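Local coordinates for protein botulinum neurotoxin type C1 (Clostridium botulinum, PDB 3R4S) that probably binds two gangliosides through its heavy-chain receptor-binding region, a step on which entry of this neurotoxin into cells depends, at residues S81-I86 / N230-T235; Y163-L168 / N362-Y367; N145-V150 / N207-D212. All blocks are in the same frame, centred on the assembly; numbering follows the deposited sequence.

All three contacts lie around one sheet of the N-terminal, concanavalin-like receptor-binding domain. Strand 77-87 carries contact 1 and lies between the two strands of contact 3. Both contacts rest on tryptophans, mainly by van der Waals packing, without a hydrogen bond between their segments. Contact 3 is buried and stays inside the N-terminal domain. Contact 1 is only partly buried and joins the sheet to the chain leaving helix 222-231. Contact 2 is also buried, but it is polar: a hairpin turn meets a loop of the C-terminal, trefoil-like domain through an amide, a carbonyl and waters. Leu232 O and Arg211 NH2 tie contact 1 to contact 3, while Tyr367 OH and Trp147 O tie contact 2 to contact 3.

Contact 1 of 3, residues S81-I86 / N230-T235; sequences SFWIRI and NSLQYT
Trp83 on strand 77-87 faces Leu232, just past helix 222-231, with their CA atoms 9.0 Å apart, so the side chains bridge the gap. Trp83 supplies about half of the buried surface, Leu232 and Gln233 the other half. Trp83 CG lies anti to the carbonyl carbon (chi1 -78°), and the indole reaches from the strand to the other segment. Leu232 meets the indole at its edge, near the ring plane. Its CB is 3.5 Å from Trp83 NE1. Leu232 CD1 also lies by the pyrrole side, 3.9 Å from Trp83 NE1. Trp83 and Leu232 run past each other in opposite directions.

Gln233 meets the six-membered ring obliquely and crosses the indole at about a right angle. Its CG is 3.5 Å from Trp83 CZ2, and its amide carbon CD lies 3.8 Å from both Trp83 CZ2 and CH2. The amide plane is turned 50° from the ring.

No hydrogen bond links the two segments. Arg211 makes a cation-pi contact with Trp83, and Arg211 NH2 also bonds to Leu232 O. The ring of Phe149 meets the indole too. The arrangement is a tryptophan of a lectin-like beta sheet packed against the connection from the N-terminal domain to the trefoil-like C-terminal domain.

Contact 2 of 3, residues Y163-L168 / N362-Y367; sequences YINGKL and NNTYYY
Asn165 and Thr364 meet where a hairpin turn of the N-terminal domain touches a loop of the C-terminal one. Asn165 has CG anti to its carbonyl carbon (chi1 -58°), which turns the amide to Thr364. Asn165 CB comes first, 3.9 Å from Thr364 OG1. Next, Asn165 CG lies 4.0 Å from Thr364 O. At the tip the amide divides its work. Asn165 ND2 gives a hydrogen bond to Thr364 O at 2.7 Å. It is short but weak, because the N-H bends to 129°. The other tip atom, OD1, accepts from Phe149 N, its main polar partner. A water adds a weak bond to Asn165 OD1 at 2.8 Å. That water also donates to Tyr367 OH, and thus joins the two segments a second time.

Thr364 OG1 is buried here and has no hydrogen-bonding partner in the model. Ile164 O stands 3.7 Å from Thr364 OG1, too far for a bond. The methyl CG2 of Thr364 sits over the centre of one face of the Tyr365 ring, 3.3 Å above its plane. A second water is held weakly by Thr364 N and Lys167 NZ.

Both partners are shaped locally. Residues 164-167 form a type I' turn, with Asn165 and Gly166 at positive phi. On the other side Asn363 OD1 takes Tyr366 N at 3.0 Å and Tyr365 N at 3.2 Å, as an Asx turn and Asx motif.

The turn closes the hairpin of strands 159-164 and 167-173. Asn165 also touches Phe148, next to it on strand 148-155, and Phe229 of helix 222-231. The facing loop joins strands 356-362 and 367-374 of the trefoil-like domain.

Contact 3 of 3, residues N145-V150 / N207-D212; sequences NKWFFV and NMWIRD
Trp147 packs across onto Trp209 and Arg211, and the six-membered end of its indole does the touching. The tight part is at CH2. Trp147 CH2 is 3.5 Å from Trp209 CB, and Trp147 CZ3 lies 3.8 Å from Trp209 O. Arg211 CG sits further along, 4.1 Å from Trp147 CH2. Trp209 CB and Arg211 CG approach the indole obliquely. Trp147 NE1, on the five-membered ring, is hydrogen-bonded to Asn244 OD1, which limits rotation of the indole.

The Trp209 side is looser. Its CB is pressed on Trp147, but most of its indole extends past Trp147, and the residue is partly exposed. The two side chains cross at about a right angle. The six-membered ring of Trp147 and the five-membered ring of Trp209 form an oblique pair, with centroids 6.0 Å apart and planes at 56°. Arg85 makes a cation-pi contact with Trp209.

Arg211 is held firmly beyond its contact with Trp147. Past CG its chain bends (chi2 96°) and carries the guanidinium on to Asp212, where NH1 forms a salt bridge with Asp212 OD2 at 2.8 Å. The carboxylate oxygen lies in the guanidinium plane. Asp212 OD1 has a second partner in Gln17.

Strand 77-87 runs between the two segments in the sheet, paired antiparallel with strand 148-155 and with strand 207-216. Trp147 also touches Arg85 of that middle strand.

Contact 1 of 3, residues S81-I86 / N230-T235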
loop_
_atom_site.group_PDB
_atom_site.type_symbol
_atom_site.label_atom_id
_atom_site.label_comp_id
_atom_site.label_asym_id
_atom_site.label_seq_id
_atom_site.Cartn_x
_atom_site.Cartn_y
_atom_site.Cartn_z
ATOM N N SER A 81 0.720 17.258 -3.471
ATOM C CA SER A 81 0.386 15.840 -3.579
ATOM C C SER A 81 1.609 14.998 -3.888
ATOM O O SER A 81 2.533 15.454 -4.556
ATOM C CB SER A 81 -0.691 15.602 -4.653
ATOM O OG SER A 81 -0.245 15.983 -5.951
ATOM N N PHE A 82 1.618 13.761 -3.404
ATOM C CA PHE A 82 2.731 12.862 -3.674
ATOM C C PHE A 82 2.452 11.461 -3.156
ATOM O O PHE A 82 1.698 11.271 -2.196
ATOM C CB PHE A 82 4.031 13.368 -3.033
ATOM C CG PHE A 82 3.945 13.563 -1.525
ATOM C CD1 PHE A 82 4.293 12.535 -0.644
ATOM C CD2 PHE A 82 3.536 14.776 -0.994
ATOM C CE1 PHE A 82 4.219 12.717 0.759
ATOM C CE2 PHE A 82 3.462 14.975 0.402
ATOM C CZ PHE A 82 3.810 13.952 1.273
ATOM N N TRP A 83 3.080 10.491 -3.803
ATOM C CA TRP A 83 3.073 9.124 -3.334
ATOM C C TRP A 83 4.267 8.955 -2.432
ATOM O O TRP A 83 5.356 9.489 -2.718
ATOM C CB TRP A 83 3.183 8.163 -4.512
ATOM C CG TRP A 83 1.889 7.990 -5.228
ATOM C CD1 TRP A 83 1.432 8.715 -6.297
ATOM C CD2 TRP A 83 0.875 7.023 -4.930
ATOM N NE1 TRP A 83 0.192 8.249 -6.684
ATOM C CE2 TRP A 83 -0.177 7.220 -5.852
ATOM C CE3 TRP A 83 0.745 6.025 -3.958
ATOM C CZ2 TRP A 83 -1.337 6.443 -5.842
ATOM C CZ3 TRP A 83 -0.411 5.255 -3.943
ATOM C CH2 TRP A 83 -1.437 5.469 -4.880
ATOM N N ILE A 84 4.064 8.222 -1.339
ATOM C CA ILE A 84 5.126 8.005 -0.380
ATOM C C ILE A 84 5.034 6.618 0.222
ATOM O O ILE A 84 3.943 6.067 0.395
ATOM C CB ILE A 84 5.091 9.058 0.757
ATOM C CG1 ILE A 84 6.148 8.723 1.820
ATOM C CG2 ILE A 84 3.691 9.133 1.408
ATOM C CD1 ILE A 84 6.330 9.834 2.866
ATOM N N ARG A 85 6.188 6.037 0.517
ATOM C CA ARG A 85 6.246 4.784 1.258
ATOM C C ARG A 85 7.334 4.906 2.324
ATOM O O ARG A 85 8.405 5.460 2.057
ATOM C CB ARG A 85 6.572 3.611 0.325
ATOM C CG ARG A 85 6.492 2.244 1.011
ATOM C CD ARG A 85 6.867 1.072 0.068
ATOM N NE ARG A 85 6.991 -0.150 0.857
ATOM C CZ ARG A 85 7.967 -1.044 0.741
ATOM N NH1 ARG A 85 8.937 -0.895 -0.163
ATOM N NH2 ARG A 85 7.955 -2.113 1.523
ATOM N N ILE A 86 7.056 4.387 3.519
ATOM C CA ILE A 86 8.027 4.365 4.615
ATOM C C ILE A 86 8.226 2.936 5.101
ATOM O O ILE A 86 7.253 2.217 5.351
ATOM C CB ILE A 86 7.545 5.201 5.835
ATOM C CG1 ILE A 86 7.075 6.606 5.418
ATOM C CG2 ILE A 86 8.649 5.310 6.896
ATOM C CD1 ILE A 86 8.202 7.513 5.109
ATOM N N ASN A 230 -6.453 8.523 -8.934
ATOM C CA ASN A 230 -6.630 7.430 -9.883
ATOM C C ASN A 230 -5.807 7.571 -11.157
ATOM O O ASN A 230 -5.397 6.581 -11.741
ATOM C CB ASN A 230 -8.116 7.230 -10.184
ATOM C CG ASN A 230 -8.858 6.679 -8.990
ATOM O OD1 ASN A 230 -9.870 7.229 -8.548
ATOM N ND2 ASN A 230 -8.333 5.598 -8.433
ATOM N N SER A 231 -5.536 8.801 -11.575
ATOM C CA SER A 231 -4.722 9.021 -12.764
ATOM C C SER A 231 -3.257 8.621 -12.560
ATOM O O SER A 231 -2.488 8.549 -13.514
ATOM C CB SER A 231 -4.798 10.489 -13.199
ATOM O OG SER A 231 -3.871 11.278 -12.474
ATOM N N LEU A 232 -2.863 8.365 -11.319
ATOM C CA LEU A 232 -1.467 8.039 -11.047
ATOM C C LEU A 232 -1.258 6.554 -10.734
ATOM O O LEU A 232 -0.189 6.156 -10.269
ATOM C CB LEU A 232 -0.920 8.920 -9.914
ATOM C CG LEU A 232 -0.808 10.406 -10.272
ATOM C CD1 LEU A 232 -0.655 11.266 -9.030
ATOM C CD2 LEU A 232 0.337 10.664 -11.275
ATOM N N GLN A 233 -2.274 5.737 -10.994
ATOM C CA GLN A 233 -2.159 4.297 -10.770
ATOM C C GLN A 233 -2.701 3.506 -11.940
ATOM O O GLN A 233 -3.580 3.977 -12.661
ATOM C CB GLN A 233 -2.980 3.850 -9.563
ATOM C CG GLN A 233 -3.061 4.810 -8.417
ATOM C CD GLN A 233 -4.101 4.367 -7.402
ATOM O OE1 GLN A 233 -5.175 4.968 -7.288
ATOM N NE2 GLN A 233 -3.801 3.301 -6.683
ATOM N N TYR A 234 -2.191 2.285 -12.084
ATOM C CA TYR A 234 -2.820 1.265 -12.906
ATOM C C TYR A 234 -3.721 0.415 -12.014
ATOM O O TYR A 234 -3.268 -0.554 -11.399
ATOM C CB TYR A 234 -1.751 0.397 -13.555
ATOM C CG TYR A 234 -0.892 1.153 -14.546
ATOM C CD1 TYR A 234 -1.313 1.334 -15.858
ATOM C CD2 TYR A 234 0.337 1.688 -14.171
ATOM C CE1 TYR A 234 -0.532 2.022 -16.781
ATOM C CE2 TYR A 234 1.126 2.379 -15.085
ATOM C CZ TYR A 234 0.683 2.538 -16.391
ATOM O OH TYR A 234 1.445 3.216 -17.313
ATOM N N THR A 235 -4.994 0.785 -11.933
ATOM C CA THR A 235 -5.894 0.159 -10.977
ATOM C C THR A 235 -6.206 -1.304 -11.273
ATOM O O THR A 235 -6.754 -1.995 -10.423
ATOM C CB THR A 235 -7.219 0.935 -10.847
ATOM O OG1 THR A 235 -7.860 1.003 -12.124
ATOM C CG2 THR A 235 -6.966 2.357 -10.313
#

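Contact 2 of 3, residues Y163-L168 / N362-Y367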
loop_
_atom_site.group_PDB
_atom_site.type_symbol
_atom_site.label_atom_id
_atom_site.label_comp_id
_atom_site.label_asym_id
_atom_site.label_seq_id
_atom_site.Cartn_x
_atom_site.Cartn_y
_atom_site.Cartn_z
ATOM N N TYR A 163 -5.554 14.679 2.925
ATOM C CA TYR A 163 -6.219 13.488 2.432
ATOM C C TYR A 163 -5.225 12.339 2.296
ATOM O O TYR A 163 -4.043 12.551 2.032
ATOM C CB TYR A 163 -6.807 13.739 1.044
ATOM C CG TYR A 163 -7.786 14.887 0.898
ATOM C CD1 TYR A 163 -9.112 14.648 0.536
ATOM C CD2 TYR A 163 -7.384 16.203 1.063
ATOM C CE1 TYR A 163 -10.022 15.696 0.364
ATOM C CE2 TYR A 163 -8.289 17.262 0.900
ATOM C CZ TYR A 163 -9.600 16.997 0.548
ATOM O OH TYR A 163 -10.493 18.036 0.377
ATOM N N ILE A 164 -5.722 11.119 2.441
ATOM C CA ILE A 164 -4.907 9.932 2.265
ATOM C C ILE A 164 -5.679 9.036 1.303
ATOM O O ILE A 164 -6.859 8.760 1.513
ATOM C CB ILE A 164 -4.649 9.227 3.614
ATOM C CG1 ILE A 164 -3.938 10.180 4.574
ATOM C CG2 ILE A 164 -3.832 7.937 3.431
ATOM C CD1 ILE A 164 -2.533 10.582 4.118
ATOM N N ASN A 165 -5.024 8.648 0.214
ATOM C CA ASN A 165 -5.659 7.855 -0.825
ATOM C C ASN A 165 -7.009 8.427 -1.239
ATOM O O ASN A 165 -7.986 7.698 -1.409
ATOM C CB ASN A 165 -5.763 6.394 -0.378
ATOM C CG ASN A 165 -4.402 5.795 -0.059
ATOM O OD1 ASN A 165 -3.412 6.082 -0.748
ATOM N ND2 ASN A 165 -4.340 4.953 0.982
ATOM N N GLY A 166 -7.049 9.747 -1.401
ATOM C CA GLY A 166 -8.233 10.417 -1.904
ATOM C C GLY A 166 -9.326 10.661 -0.879
ATOM O O GLY A 166 -10.395 11.147 -1.226
ATOM N N LYS A 167 -9.074 10.306 0.376
ATOM C CA LYS A 167 -10.068 10.479 1.427
ATOM C C LYS A 167 -9.617 11.519 2.443
ATOM O O LYS A 167 -8.514 11.423 2.992
ATOM C CB LYS A 167 -10.311 9.158 2.162
ATOM C CG LYS A 167 -11.602 8.454 1.781
ATOM C CD LYS A 167 -11.503 7.801 0.422
ATOM C CE LYS A 167 -12.795 7.077 0.089
ATOM N NZ LYS A 167 -13.250 6.226 1.224
ATOM N N LEU A 168 -10.480 12.494 2.702
ATOM C CA LEU A 168 -10.229 13.515 3.723
ATOM C C LEU A 168 -10.063 12.883 5.099
ATOM O O LEU A 168 -10.913 12.127 5.534
ATOM C CB LEU A 168 -11.376 14.522 3.776
ATOM C CG LEU A 168 -11.164 15.655 4.786
ATOM C CD1 LEU A 168 -9.967 16.508 4.380
ATOM C CD2 LEU A 168 -12.427 16.521 4.897
ATOM N N ASN A 362 -8.784 -3.020 -3.405
ATOM C CA ASN A 362 -8.022 -2.071 -2.628
ATOM C C ASN A 362 -8.956 -1.146 -1.888
ATOM O O ASN A 362 -10.070 -0.878 -2.342
ATOM C CB ASN A 362 -7.142 -1.227 -3.551
ATOM C CG ASN A 362 -6.192 -2.063 -4.367
ATOM O OD1 ASN A 362 -6.040 -1.856 -5.575
ATOM N ND2 ASN A 362 -5.554 -3.025 -3.721
ATOM N N ASN A 363 -8.504 -0.652 -0.748
ATOM C CA ASN A 363 -9.195 0.460 -0.117
ATOM C C ASN A 363 -8.189 1.321 0.612
ATOM O O ASN A 363 -6.978 1.097 0.508
ATOM C CB ASN A 363 -10.351 -0.009 0.783
ATOM C CG ASN A 363 -9.878 -0.753 2.018
ATOM O OD1 ASN A 363 -8.689 -0.773 2.341
ATOM N ND2 ASN A 363 -10.823 -1.362 2.725
ATOM N N THR A 364 -8.671 2.321 1.330
ATOM C CA THR A 364 -7.766 3.316 1.874
ATOM C C THR A 364 -6.644 2.703 2.734
ATOM O O THR A 364 -5.525 3.206 2.738
ATOM C CB THR A 364 -8.518 4.446 2.625
ATOM O OG1 THR A 364 -7.589 5.479 2.975
ATOM C CG2 THR A 364 -9.157 3.924 3.888
ATOM N N TYR A 365 -6.915 1.606 3.430
ATOM C CA TYR A 365 -5.912 1.086 4.366
ATOM C C TYR A 365 -5.259 -0.258 4.024
ATOM O O TYR A 365 -4.292 -0.650 4.686
ATOM C CB TYR A 365 -6.459 1.092 5.801
ATOM C CG TYR A 365 -6.800 2.504 6.236
ATOM C CD1 TYR A 365 -5.923 3.555 5.947
ATOM C CD2 TYR A 365 -7.995 2.800 6.903
ATOM C CE1 TYR A 365 -6.208 4.852 6.305
ATOM C CE2 TYR A 365 -8.292 4.109 7.270
ATOM C CZ TYR A 365 -7.389 5.132 6.962
ATOM O OH TYR A 365 -7.646 6.446 7.308
ATOM N N TYR A 366 -5.757 -0.934 2.986
ATOM C CA TYR A 366 -5.201 -2.227 2.561
ATOM C C TYR A 366 -5.101 -2.332 1.041
ATOM O O TYR A 366 -5.978 -1.839 0.326
ATOM C CB TYR A 366 -6.091 -3.388 3.032
ATOM C CG TYR A 366 -6.177 -3.540 4.525
ATOM C CD1 TYR A 366 -7.340 -3.207 5.214
ATOM C CD2 TYR A 366 -5.090 -4.023 5.259
ATOM C CE1 TYR A 366 -7.416 -3.346 6.604
ATOM C CE2 TYR A 366 -5.153 -4.163 6.641
ATOM C CZ TYR A 366 -6.319 -3.823 7.308
ATOM O OH TYR A 366 -6.388 -3.965 8.678
ATOM N N TYR A 367 -4.058 -3.007 0.561
ATOM C CA TYR A 367 -4.011 -3.531 -0.814
ATOM C C TYR A 367 -4.287 -5.034 -0.767
ATOM O O TYR A 367 -3.555 -5.781 -0.111
ATOM C CB TYR A 367 -2.633 -3.320 -1.427
ATOM C CG TYR A 367 -2.256 -1.872 -1.609
ATOM C CD1 TYR A 367 -2.627 -1.171 -2.756
ATOM C CD2 TYR A 367 -1.509 -1.213 -0.647
ATOM C CE1 TYR A 367 -2.259 0.167 -2.929
ATOM C CE2 TYR A 367 -1.147 0.108 -0.806
ATOM C CZ TYR A 367 -1.516 0.789 -1.944
ATOM O OH TYR A 367 -1.150 2.106 -2.061
HETATM O O HOH W 1 -3.291 3.818 -2.440
HETATM O O HOH W 2 -10.963 3.860 0.928
#

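Contact 3 of 3, residues N145-V150 / N207-D212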
loop_
_atom_site.group_PDB
_atom_site.type_symbol
_atom_site.label_atom_id
_atom_site.label_comp_id
_atom_site.label_asym_id
_atom_site.label_seq_id
_atom_site.Cartn_x
_atom_site.Cartn_y
_atom_site.Cartn_z
ATOM N N ASN A 145 3.967 -0.089 6.309
ATOM C CA ASN A 145 5.034 -0.044 5.325
ATOM C C ASN A 145 4.558 0.003 3.879
ATOM O O ASN A 145 5.260 -0.447 2.971
ATOM C CB ASN A 145 5.944 -1.246 5.534
ATOM C CG ASN A 145 6.296 -1.447 6.991
ATOM O OD1 ASN A 145 6.558 -0.482 7.718
ATOM N ND2 ASN A 145 6.297 -2.699 7.432
ATOM N N LYS A 146 3.371 0.557 3.661
ATOM C CA LYS A 146 2.772 0.530 2.335
ATOM C C LYS A 146 2.735 1.890 1.644
ATOM O O LYS A 146 2.731 2.938 2.288
ATOM C CB LYS A 146 1.365 -0.056 2.414
ATOM C CG LYS A 146 0.379 0.799 3.166
ATOM C CD LYS A 146 -0.882 -0.022 3.511
ATOM C CE LYS A 146 -0.588 -1.093 4.564
ATOM N NZ LYS A 146 -1.818 -1.854 4.984
ATOM N N TRP A 147 2.727 1.859 0.319
ATOM C CA TRP A 147 2.544 3.076 -0.456
ATOM C C TRP A 147 1.222 3.723 -0.068
ATOM O O TRP A 147 0.206 3.033 0.069
ATOM C CB TRP A 147 2.507 2.750 -1.946
ATOM C CG TRP A 147 3.852 2.606 -2.585
ATOM C CD1 TRP A 147 4.454 1.444 -2.996
ATOM C CD2 TRP A 147 4.758 3.669 -2.914
ATOM N NE1 TRP A 147 5.688 1.721 -3.556
ATOM C CE2 TRP A 147 5.893 3.080 -3.528
ATOM C CE3 TRP A 147 4.720 5.062 -2.752
ATOM C CZ2 TRP A 147 6.982 3.841 -3.981
ATOM C CZ3 TRP A 147 5.808 5.824 -3.206
ATOM C CH2 TRP A 147 6.924 5.208 -3.806
ATOM N N PHE A 148 1.234 5.040 0.118
ATOM C CA PHE A 148 -0.009 5.791 0.202
ATOM C C PHE A 148 0.125 7.143 -0.501
ATOM O O PHE A 148 1.227 7.638 -0.720
ATOM C CB PHE A 148 -0.509 5.942 1.651
ATOM C CG PHE A 148 0.466 6.629 2.598
ATOM C CD1 PHE A 148 0.252 7.937 3.010
ATOM C CD2 PHE A 148 1.557 5.940 3.123
ATOM C CE1 PHE A 148 1.128 8.568 3.918
ATOM C CE2 PHE A 148 2.436 6.554 4.023
ATOM C CZ PHE A 148 2.214 7.873 4.429
ATOM N N PHE A 149 -1.013 7.706 -0.881
ATOM C CA PHE A 149 -1.051 8.945 -1.642
ATOM C C PHE A 149 -1.499 10.088 -0.739
ATOM O O PHE A 149 -2.622 10.103 -0.241
ATOM C CB PHE A 149 -2.023 8.809 -2.816
ATOM C CG PHE A 149 -2.045 10.006 -3.718
ATOM C CD1 PHE A 149 -0.885 10.416 -4.371
ATOM C CD2 PHE A 149 -3.212 10.729 -3.915
ATOM C CE1 PHE A 149 -0.895 11.531 -5.222
ATOM C CE2 PHE A 149 -3.227 11.849 -4.760
ATOM C CZ PHE A 149 -2.069 12.244 -5.416
ATOM N N VAL A 150 -0.605 11.033 -0.516
ATOM C CA VAL A 150 -0.898 12.182 0.323
ATOM C C VAL A 150 -1.382 13.350 -0.522
ATOM O O VAL A 150 -0.886 13.599 -1.630
ATOM C CB VAL A 150 0.347 12.618 1.089
ATOM C CG1 VAL A 150 0.131 13.990 1.739
ATOM C CG2 VAL A 150 0.725 11.550 2.151
ATOM N N ASN A 207 13.819 3.687 5.376
ATOM C CA ASN A 207 13.845 4.197 4.013
ATOM C C ASN A 207 12.560 4.946 3.719
ATOM O O ASN A 207 11.507 4.651 4.287
ATOM C CB ASN A 207 13.994 3.064 2.996
ATOM C CG ASN A 207 15.360 2.428 3.025
ATOM O OD1 ASN A 207 15.486 1.206 3.122
ATOM N ND2 ASN A 207 16.394 3.247 2.936
ATOM N N MET A 208 12.645 5.912 2.817
ATOM C CA MET A 208 11.453 6.570 2.322
ATOM C C MET A 208 11.517 6.571 0.804
ATOM O O MET A 208 12.560 6.878 0.223
ATOM C CB MET A 208 11.361 7.996 2.871
ATOM C CG MET A 208 10.252 8.836 2.243
ATOM S SD MET A 208 10.200 10.532 2.887
ATOM C CE MET A 208 11.626 11.275 2.077
ATOM N N TRP A 209 10.411 6.213 0.166
ATOM C CA TRP A 209 10.301 6.290 -1.279
ATOM C C TRP A 209 9.297 7.373 -1.602
ATOM O O TRP A 209 8.290 7.519 -0.895
ATOM C CB TRP A 209 9.776 4.983 -1.866
ATOM C CG TRP A 209 10.664 3.797 -1.730
ATOM C CD1 TRP A 209 11.459 3.249 -2.703
ATOM C CD2 TRP A 209 10.808 2.960 -0.579
ATOM N NE1 TRP A 209 12.096 2.131 -2.219
ATOM C CE2 TRP A 209 11.716 1.931 -0.918
ATOM C CE3 TRP A 209 10.265 2.984 0.708
ATOM C CZ2 TRP A 209 12.099 0.937 -0.013
ATOM C CZ3 TRP A 209 10.642 1.991 1.609
ATOM C CH2 TRP A 209 11.550 0.981 1.238
ATOM N N ILE A 210 9.571 8.111 -2.679
ATOM C CA ILE A 210 8.717 9.181 -3.156
ATOM C C ILE A 210 8.571 9.099 -4.676
ATOM O O ILE A 210 9.540 8.810 -5.385
ATOM C CB ILE A 210 9.320 10.567 -2.830
ATOM C CG1 ILE A 210 9.497 10.748 -1.316
ATOM C CG2 ILE A 210 8.457 11.687 -3.432
ATOM C CD1 ILE A 210 8.190 10.848 -0.543
ATOM N N ARG A 211 7.364 9.350 -5.178
ATOM C CA ARG A 211 7.194 9.620 -6.610
ATOM C C ARG A 211 6.018 10.549 -6.875
ATOM O O ARG A 211 5.055 10.611 -6.091
ATOM C CB ARG A 211 7.083 8.335 -7.438
ATOM C CG ARG A 211 5.906 7.428 -7.079
ATOM C CD ARG A 211 4.696 7.658 -7.979
ATOM N NE ARG A 211 3.678 6.612 -7.810
ATOM C CZ ARG A 211 2.625 6.454 -8.611
ATOM N NH1 ARG A 211 2.448 7.277 -9.645
ATOM N NH2 ARG A 211 1.746 5.476 -8.391
ATOM N N ASP A 212 6.141 11.299 -7.967
ATOM C CA ASP A 212 5.138 12.262 -8.408
ATOM C C ASP A 212 4.741 13.283 -7.338
ATOM O O ASP A 212 3.590 13.328 -6.893
ATOM C CB ASP A 212 3.926 11.544 -9.001
ATOM C CG ASP A 212 4.287 10.751 -10.261
ATOM O OD1 ASP A 212 5.053 11.281 -11.101
ATOM O OD2 ASP A 212 3.821 9.601 -10.407
#